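PDB 4KP2: methanogen homoaconitase large subunit from Methanocaldococcus jannaschii, which catalyses, as part of a heterotetramer and with a [4Fe-4S] cluster, the reversible dehydration of (R)-homocitrate to cis-homoaconitate and its hydration to homoisocitrate. Local coordinates for residues His140-Gly145 with Met231-Gly236; Pro173-Val178 with Tyr207-Tyr212; Leu349-Ala354 with Ala376-Pro381. All coordinates share one frame; numbering follows the deposited sequence.

Interaction 1. Residues His140-Gly145 with Met231-Gly236; sequences HTCTHG and MAIEMG
His-140 reaches Glu-234 through a His-carboxylate hydrogen bond, the polar link between two loops of this aconitase-family fold, one after strand 133-136 and the other after helix 222-230. Each loop is wound into a short 3-10 turn, 141-143 and 233-235. From CB, the His-140 side chain leaves with CG anti to the carbonyl carbon (chi1 -65°); the ring then extends toward 231-236, its NE2 edge foremost. CG is already 4.2 Å from Ile-233 CG2. CD2 and NE2 both come 3.5 Å from that same methyl, Ile-233 CG2. On the other flank of the tip, CE1 lies 3.5 Å from Glu-234 OE2. NE2 then donates to Glu-234 OE2 at 2.7 Å, with an N-H...O angle of 153°. The oxygen is met nearly along its C-O bond, and ring and carboxylate planes differ by only 16°, so the two flat groups are almost coplanar although their chains cross at about a right angle. At the root of the residue, Thr-143 OG1 donates to His-140 O (2.8 Å), and Asp-138 OD1 is hydrogen-bonded to His-140 N; the two bonds would restrain the backbone that bears the ring. The side chains of His-140 and Cys-323, a predicted cluster ligand, are about 6 Å apart, which places the ring probably near the iron-sulfur site. A second contact is made by Cys-142, whose SG lies 3.8 Å from Ala-232 CB and 4.0 Å from the backbone N of Ile-233.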
# COMPACT_ATOMS: atom_id res chain seq x y z
N HIS A 140 0.01 21.40 8.08
CA HIS A 140 1.29 21.60 7.40
C HIS A 140 1.12 22.29 6.05
O HIS A 140 1.83 21.98 5.09
CB HIS A 140 2.01 20.26 7.23
CG HIS A 140 2.43 19.63 8.52
ND1 HIS A 140 1.58 18.83 9.26
CD2 HIS A 140 3.59 19.68 9.20
CE1 HIS A 140 2.21 18.42 10.34
NE2 HIS A 140 3.44 18.92 10.33
N THR A 141 0.19 23.23 5.99
CA THR A 141 -0.01 24.03 4.79
C THR A 141 1.13 25.05 4.67
O THR A 141 1.36 25.62 3.61
CB THR A 141 -1.37 24.76 4.82
OG1 THR A 141 -2.40 23.83 5.19
CG2 THR A 141 -1.71 25.36 3.46
N CYS A 142 1.85 25.24 5.77
CA CYS A 142 2.98 26.16 5.82
C CYS A 142 4.11 25.76 4.87
O CYS A 142 5.03 26.54 4.62
CB CYS A 142 3.51 26.26 7.25
SG CYS A 142 3.94 24.67 8.00
N THR A 143 4.04 24.53 4.36
CA THR A 143 5.03 24.01 3.42
C THR A 143 5.14 24.89 2.17
O THR A 143 6.22 25.06 1.61
CB THR A 143 4.67 22.57 2.99
OG1 THR A 143 4.50 21.75 4.15
CG2 THR A 143 5.76 21.98 2.11
N HIS A 144 4.01 25.46 1.76
CA HIS A 144 3.94 26.23 0.52
C HIS A 144 4.49 27.65 0.67
O HIS A 144 4.27 28.50 -0.19
CB HIS A 144 2.50 26.27 0.02
CG HIS A 144 1.84 24.93 -0.01
ND1 HIS A 144 2.17 23.95 -0.92
CD2 HIS A 144 0.87 24.40 0.77
CE1 HIS A 144 1.44 22.88 -0.70
NE2 HIS A 144 0.64 23.12 0.32
N GLY A 145 5.20 27.90 1.76
CA GLY A 145 5.86 29.17 1.97
C GLY A 145 7.21 29.17 1.27
O GLY A 145 7.90 30.18 1.23
N MET A 231 8.34 22.13 8.40
CA MET A 231 8.50 21.92 9.83
C MET A 231 8.34 23.22 10.61
O MET A 231 8.91 23.37 11.69
CB MET A 231 9.87 21.31 10.12
CG MET A 231 10.22 20.12 9.25
SD MET A 231 10.15 18.56 10.16
CE MET A 231 11.29 18.91 11.50
N ALA A 232 7.58 24.15 10.05
CA ALA A 232 7.36 25.44 10.70
C ALA A 232 6.40 25.32 11.87
O ALA A 232 6.60 25.92 12.93
CB ALA A 232 6.85 26.46 9.70
N ILE A 233 5.35 24.52 11.69
CA ILE A 233 4.34 24.31 12.72
C ILE A 233 4.91 23.53 13.91
O ILE A 233 4.45 23.67 15.04
CB ILE A 233 3.10 23.59 12.15
CG1 ILE A 233 1.99 23.50 13.20
CG2 ILE A 233 3.46 22.21 11.63
CD1 ILE A 233 1.55 24.84 13.74
N GLU A 234 5.94 22.73 13.64
CA GLU A 234 6.56 21.92 14.68
C GLU A 234 7.31 22.79 15.69
O GLU A 234 7.64 22.33 16.78
CB GLU A 234 7.51 20.89 14.06
CG GLU A 234 6.88 20.05 12.97
CD GLU A 234 5.71 19.21 13.47
OE1 GLU A 234 5.72 18.84 14.66
OE2 GLU A 234 4.79 18.93 12.68
N MET A 235 7.57 24.03 15.31
CA MET A 235 8.20 24.99 16.20
C MET A 235 7.17 25.96 16.75
O MET A 235 7.51 26.94 17.41
CB MET A 235 9.30 25.76 15.46
CG MET A 235 10.49 24.91 15.08
SD MET A 235 11.68 25.78 14.04
CE MET A 235 10.70 26.04 12.56
N GLY A 236 5.90 25.68 16.48
CA GLY A 236 4.81 26.53 16.92
C GLY A 236 4.50 27.63 15.93
O GLY A 236 3.53 28.37 16.09

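Interaction 2. Residues Pro173-Val178 with Tyr207-Tyr212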
# COMPACT_ATOMS: atom_id res chain seq x y z
N PRO A 173 1.33 38.32 11.39
CA PRO A 173 2.22 37.76 12.41
C PRO A 173 3.56 38.47 12.48
O PRO A 173 3.97 39.13 11.52
CB PRO A 173 2.41 36.32 11.94
CG PRO A 173 2.32 36.42 10.46
CD PRO A 173 1.29 37.48 10.18
N LYS A 174 4.24 38.32 13.61
CA LYS A 174 5.62 38.78 13.74
C LYS A 174 6.52 37.78 13.04
O LYS A 174 6.10 36.65 12.77
CB LYS A 174 6.00 38.92 15.21
CG LYS A 174 5.16 39.93 15.98
CD LYS A 174 5.52 39.95 17.45
CE LYS A 174 4.67 40.95 18.22
NZ LYS A 174 4.97 40.94 19.68
N THR A 175 7.74 38.18 12.73
CA THR A 175 8.64 37.33 11.96
C THR A 175 9.96 37.04 12.66
O THR A 175 10.76 37.95 12.89
CB THR A 175 8.93 37.93 10.57
OG1 THR A 175 7.71 37.98 9.81
CG2 THR A 175 9.94 37.08 9.83
N ILE A 176 10.18 35.77 12.99
CA ILE A 176 11.48 35.33 13.47
C ILE A 176 12.36 34.96 12.28
O ILE A 176 12.14 33.94 11.62
CB ILE A 176 11.35 34.16 14.47
CG1 ILE A 176 12.68 33.41 14.62
CG2 ILE A 176 10.24 33.22 14.05
CD1 ILE A 176 13.75 34.18 15.35
N ARG A 177 13.33 35.82 11.99
CA ARG A 177 14.22 35.61 10.85
C ARG A 177 15.25 34.53 11.15
O ARG A 177 15.91 34.57 12.19
CB ARG A 177 14.93 36.92 10.50
CG ARG A 177 16.09 36.77 9.55
CD ARG A 177 15.64 36.57 8.12
NE ARG A 177 16.78 36.47 7.21
CZ ARG A 177 16.69 36.55 5.89
NH1 ARG A 177 15.52 36.74 5.30
NH2 ARG A 177 17.79 36.45 5.14
N VAL A 178 15.37 33.57 10.25
CA VAL A 178 16.33 32.49 10.41
C VAL A 178 17.32 32.46 9.25
O VAL A 178 17.03 31.94 8.18
CB VAL A 178 15.63 31.12 10.52
CG1 VAL A 178 16.66 30.01 10.73
CG2 VAL A 178 14.63 31.13 11.66
N TYR A 207 2.43 31.96 17.23
CA TYR A 207 1.83 33.20 16.72
C TYR A 207 2.78 34.00 15.84
O TYR A 207 2.58 35.20 15.64
CB TYR A 207 1.32 34.08 17.87
CG TYR A 207 0.61 33.33 18.98
CD1 TYR A 207 -0.62 32.72 18.77
CD2 TYR A 207 1.17 33.25 20.25
CE1 TYR A 207 -1.26 32.04 19.78
CE2 TYR A 207 0.53 32.58 21.27
CZ TYR A 207 -0.68 31.97 21.03
OH TYR A 207 -1.32 31.30 22.05
N MET A 208 3.81 33.35 15.31
CA MET A 208 4.82 34.03 14.52
C MET A 208 5.13 33.29 13.22
O MET A 208 4.80 32.12 13.07
CB MET A 208 6.10 34.22 15.33
CG MET A 208 5.94 35.08 16.57
SD MET A 208 7.45 35.19 17.53
CE MET A 208 8.59 35.82 16.30
N ALA A 209 5.76 34.00 12.29
CA ALA A 209 6.11 33.42 10.99
C ALA A 209 7.61 33.18 10.89
O ALA A 209 8.41 33.93 11.46
CB ALA A 209 5.65 34.33 9.87
N ILE A 210 7.99 32.13 10.17
CA ILE A 210 9.40 31.79 10.00
C ILE A 210 9.91 32.27 8.65
O ILE A 210 9.32 31.97 7.61
CB ILE A 210 9.62 30.27 10.09
CG1 ILE A 210 8.86 29.67 11.27
CG2 ILE A 210 11.11 29.96 10.19
CD1 ILE A 210 9.46 30.01 12.61
N GLU A 211 11.00 33.02 8.66
CA GLU A 211 11.61 33.51 7.43
C GLU A 211 13.02 32.98 7.26
O GLU A 211 13.95 33.44 7.92
CB GLU A 211 11.61 35.04 7.40
CG GLU A 211 12.24 35.63 6.14
CD GLU A 211 12.10 37.14 6.08
OE1 GLU A 211 11.20 37.68 6.75
OE2 GLU A 211 12.88 37.78 5.35
N TYR A 212 13.18 32.00 6.38
CA TYR A 212 14.49 31.41 6.12
C TYR A 212 15.27 32.23 5.10
O TYR A 212 14.73 32.67 4.09
CB TYR A 212 14.35 29.97 5.63
CG TYR A 212 13.67 29.04 6.60
CD1 TYR A 212 14.38 28.47 7.66
CD2 TYR A 212 12.33 28.71 6.47
CE1 TYR A 212 13.77 27.61 8.55
CE2 TYR A 212 11.71 27.85 7.36
CZ TYR A 212 12.44 27.31 8.40
OH TYR A 212 11.81 26.45 9.28
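Arg-177 and Glu-211 cross at a slant and meet in a salt bridge, Arg-177 NH1 to Glu-211 OE2 at 2.8 Å. Its N-H...O angle of 128° marks the hydrogen bond as weak; the guanidinium and carboxylate planes stand 78° apart, unlike a flat two-oxygen pairing, and OE2 is the oxygen that meets NH1. Glu-211 is extended, with CG anti to the backbone N, and its OE1 passes 3.4 Å from Thr-175 CG2. On the other face of the sheet the contacts are apolar: Met-208 CE curls back to Ile-176 CB (3.7 Å), Ile-176 CG2 meets Ile-210 CD1 (3.6 Å), and Val-178 CB sits 4.1 Å from Tyr-212 CD1.

The frame behind both faces is a parallel strand pair, 174-178 with 208-212, whose short axes are inclined 31° to each other; with helix 189-200 between them in sequence, the strands form a beta-alpha-beta unit. The ladder includes Ala-209 N to Lys-174 O (2.7 Å), Ile-176 N to Ala-209 O, Glu-211 N to Ile-176 O and Val-178 N to Glu-211 O (2.7 Å).

Further out, Asp-179 OD2 forms a salt bridge with Arg-177 NH2, and Tyr-280 OH is hydrogen-bonded to Glu-211 OE2, giving OE2 of the buried Glu-211 a second partner. Helix 189-200 packs against the C-terminal part of the apolar face, with Val-196 and Ile-200 on Val-178 and Val-193 on Tyr-212.

Interaction 3. Residues Leu349-Ala354 with Ala376-Pro381; sequences LIVIPA and AMICTP
Pro-353 and Pro-381 bring their puckered rings together, crossing obliquely with Pro-353 CG to Pro-381 CG at 3.9 Å. Pro-353 CD lies 4.0 Å from Cys-379 O. Among the flat peptide groups, the Met-377 carbonyl receives Val-351 N (3.2 Å) from above its plane, 53° out of it. Leu-349 O accepts Met-377 N at 2.6 Å, and the weaker bond from Cys-379 N to Val-351 O carries the parallel pairing past the second strand.

Side chains divide by face. Met-377, bent at chi3, turns CE back to Ile-350 CG1 (3.8 Å). Val-351 and Ile-378 share the face opposite Met-377. Ala-376 CB touches both Leu-349 CD2 (3.7 Å) and Val-351 CG2 (3.8 Å), while Phe-371 of helix 367-374 covers Val-351, Ala-376 and Ile-378. Past the paired strand residues, Ile-352 CG1 packs on Cys-379 CB (3.6 Å). Thr-380 OG1 is hydrogen-bonded to Ile-378 O of the second subunit. The pairing puts 377-378 at one margin of a parallel five-stranded sheet, in the alpha-beta-alpha sandwich of the aconitase family, and beyond its C-terminal end come Cys-383 and Cys-386, predicted ligands of the [4Fe-4S] cluster.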
# COMPACT_ATOMS: atom_id res chain seq x y z
N LEU A 349 10.79 -2.22 6.36
CA LEU A 349 10.94 -0.93 5.69
C LEU A 349 9.71 -0.58 4.86
O LEU A 349 9.22 -1.39 4.07
CB LEU A 349 12.18 -0.95 4.79
CG LEU A 349 12.41 0.29 3.93
CD1 LEU A 349 12.54 1.54 4.79
CD2 LEU A 349 13.65 0.11 3.07
N ILE A 350 9.20 0.63 5.05
CA ILE A 350 8.04 1.11 4.32
C ILE A 350 8.40 2.33 3.48
O ILE A 350 8.88 3.34 4.01
CB ILE A 350 6.89 1.48 5.27
CG1 ILE A 350 6.51 0.27 6.13
CG2 ILE A 350 5.68 1.97 4.48
CD1 ILE A 350 5.42 0.56 7.14
N VAL A 351 8.16 2.25 2.18
CA VAL A 351 8.48 3.35 1.27
C VAL A 351 7.25 3.83 0.52
O VAL A 351 6.58 3.06 -0.17
CB VAL A 351 9.56 2.94 0.25
CG1 VAL A 351 9.87 4.09 -0.69
CG2 VAL A 351 10.82 2.47 0.96
N ILE A 352 6.95 5.12 0.66
CA ILE A 352 5.80 5.72 -0.01
C ILE A 352 6.18 7.02 -0.69
O ILE A 352 6.49 8.01 -0.03
CB ILE A 352 4.65 6.02 0.98
CG1 ILE A 352 4.20 4.74 1.69
CG2 ILE A 352 3.48 6.67 0.26
CD1 ILE A 352 3.07 4.96 2.67
N PRO A 353 6.17 7.03 -2.04
CA PRO A 353 6.47 8.25 -2.79
C PRO A 353 5.44 9.34 -2.51
O PRO A 353 4.26 9.03 -2.31
CB PRO A 353 6.38 7.80 -4.25
CG PRO A 353 5.53 6.57 -4.22
CD PRO A 353 5.84 5.90 -2.92
N ALA A 354 5.87 10.60 -2.49
CA ALA A 354 5.00 11.70 -2.12
C ALA A 354 3.95 12.02 -3.18
O ALA A 354 2.94 12.66 -2.89
CB ALA A 354 5.82 12.94 -1.81
N ALA A 376 11.54 -3.68 0.79
CA ALA A 376 10.69 -2.61 1.30
C ALA A 376 9.23 -2.86 0.95
O ALA A 376 8.92 -3.57 -0.00
CB ALA A 376 11.15 -1.27 0.74
N MET A 377 8.33 -2.26 1.74
CA MET A 377 6.90 -2.37 1.47
C MET A 377 6.38 -1.10 0.80
O MET A 377 6.13 -0.09 1.46
CB MET A 377 6.13 -2.65 2.76
CG MET A 377 6.21 -4.09 3.23
SD MET A 377 5.20 -4.43 4.68
CE MET A 377 6.09 -3.52 5.94
N ILE A 378 6.21 -1.17 -0.51
CA ILE A 378 5.72 -0.03 -1.28
C ILE A 378 4.22 0.14 -1.11
O ILE A 378 3.46 -0.83 -1.21
CB ILE A 378 6.04 -0.19 -2.77
CG1 ILE A 378 7.51 -0.56 -2.97
CG2 ILE A 378 5.69 1.07 -3.54
CD1 ILE A 378 8.48 0.47 -2.42
N CYS A 379 3.79 1.37 -0.85
CA CYS A 379 2.37 1.65 -0.68
C CYS A 379 1.91 2.80 -1.57
O CYS A 379 2.73 3.48 -2.18
CB CYS A 379 2.05 1.95 0.79
SG CYS A 379 2.35 0.57 1.91
N THR A 380 0.60 2.99 -1.63
CA THR A 380 -0.01 4.05 -2.44
C THR A 380 0.49 5.43 -2.02
O THR A 380 0.49 5.75 -0.83
CB THR A 380 -1.55 4.00 -2.33
OG1 THR A 380 -2.03 2.79 -2.91
CG2 THR A 380 -2.18 5.19 -3.03
N PRO A 381 0.93 6.24 -3.00
CA PRO A 381 1.43 7.60 -2.78
C PRO A 381 0.52 8.45 -1.90
O PRO A 381 -0.48 8.98 -2.37
CB PRO A 381 1.48 8.17 -4.20
CG PRO A 381 1.76 6.99 -5.06
CD PRO A 381 1.03 5.83 -4.41

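How the interactions relate
Interactions 1 and 2 belong to one part of the fold: interaction 2 is nested within the chain loop closed by interaction 1, and they touch where Met-235 CE packs 3.5 Å from Tyr-212 OH. Interaction 3 comes later in the sequence, on the opposite side of the chain's centre from interaction 2, with centres about 34 Å apart. Interaction 1 is nearest the chain's centre (about 7 Å, centre to centre) and joins loops mainly through side chains. The other two are parallel strand pairings held by backbone bonds; 173-178/207-212 adds a salt bridge and has exposed residues at one end, whereas 349-354/376-381 is wholly buried, apolar in its side-chain packing and partly covered by the second subunit.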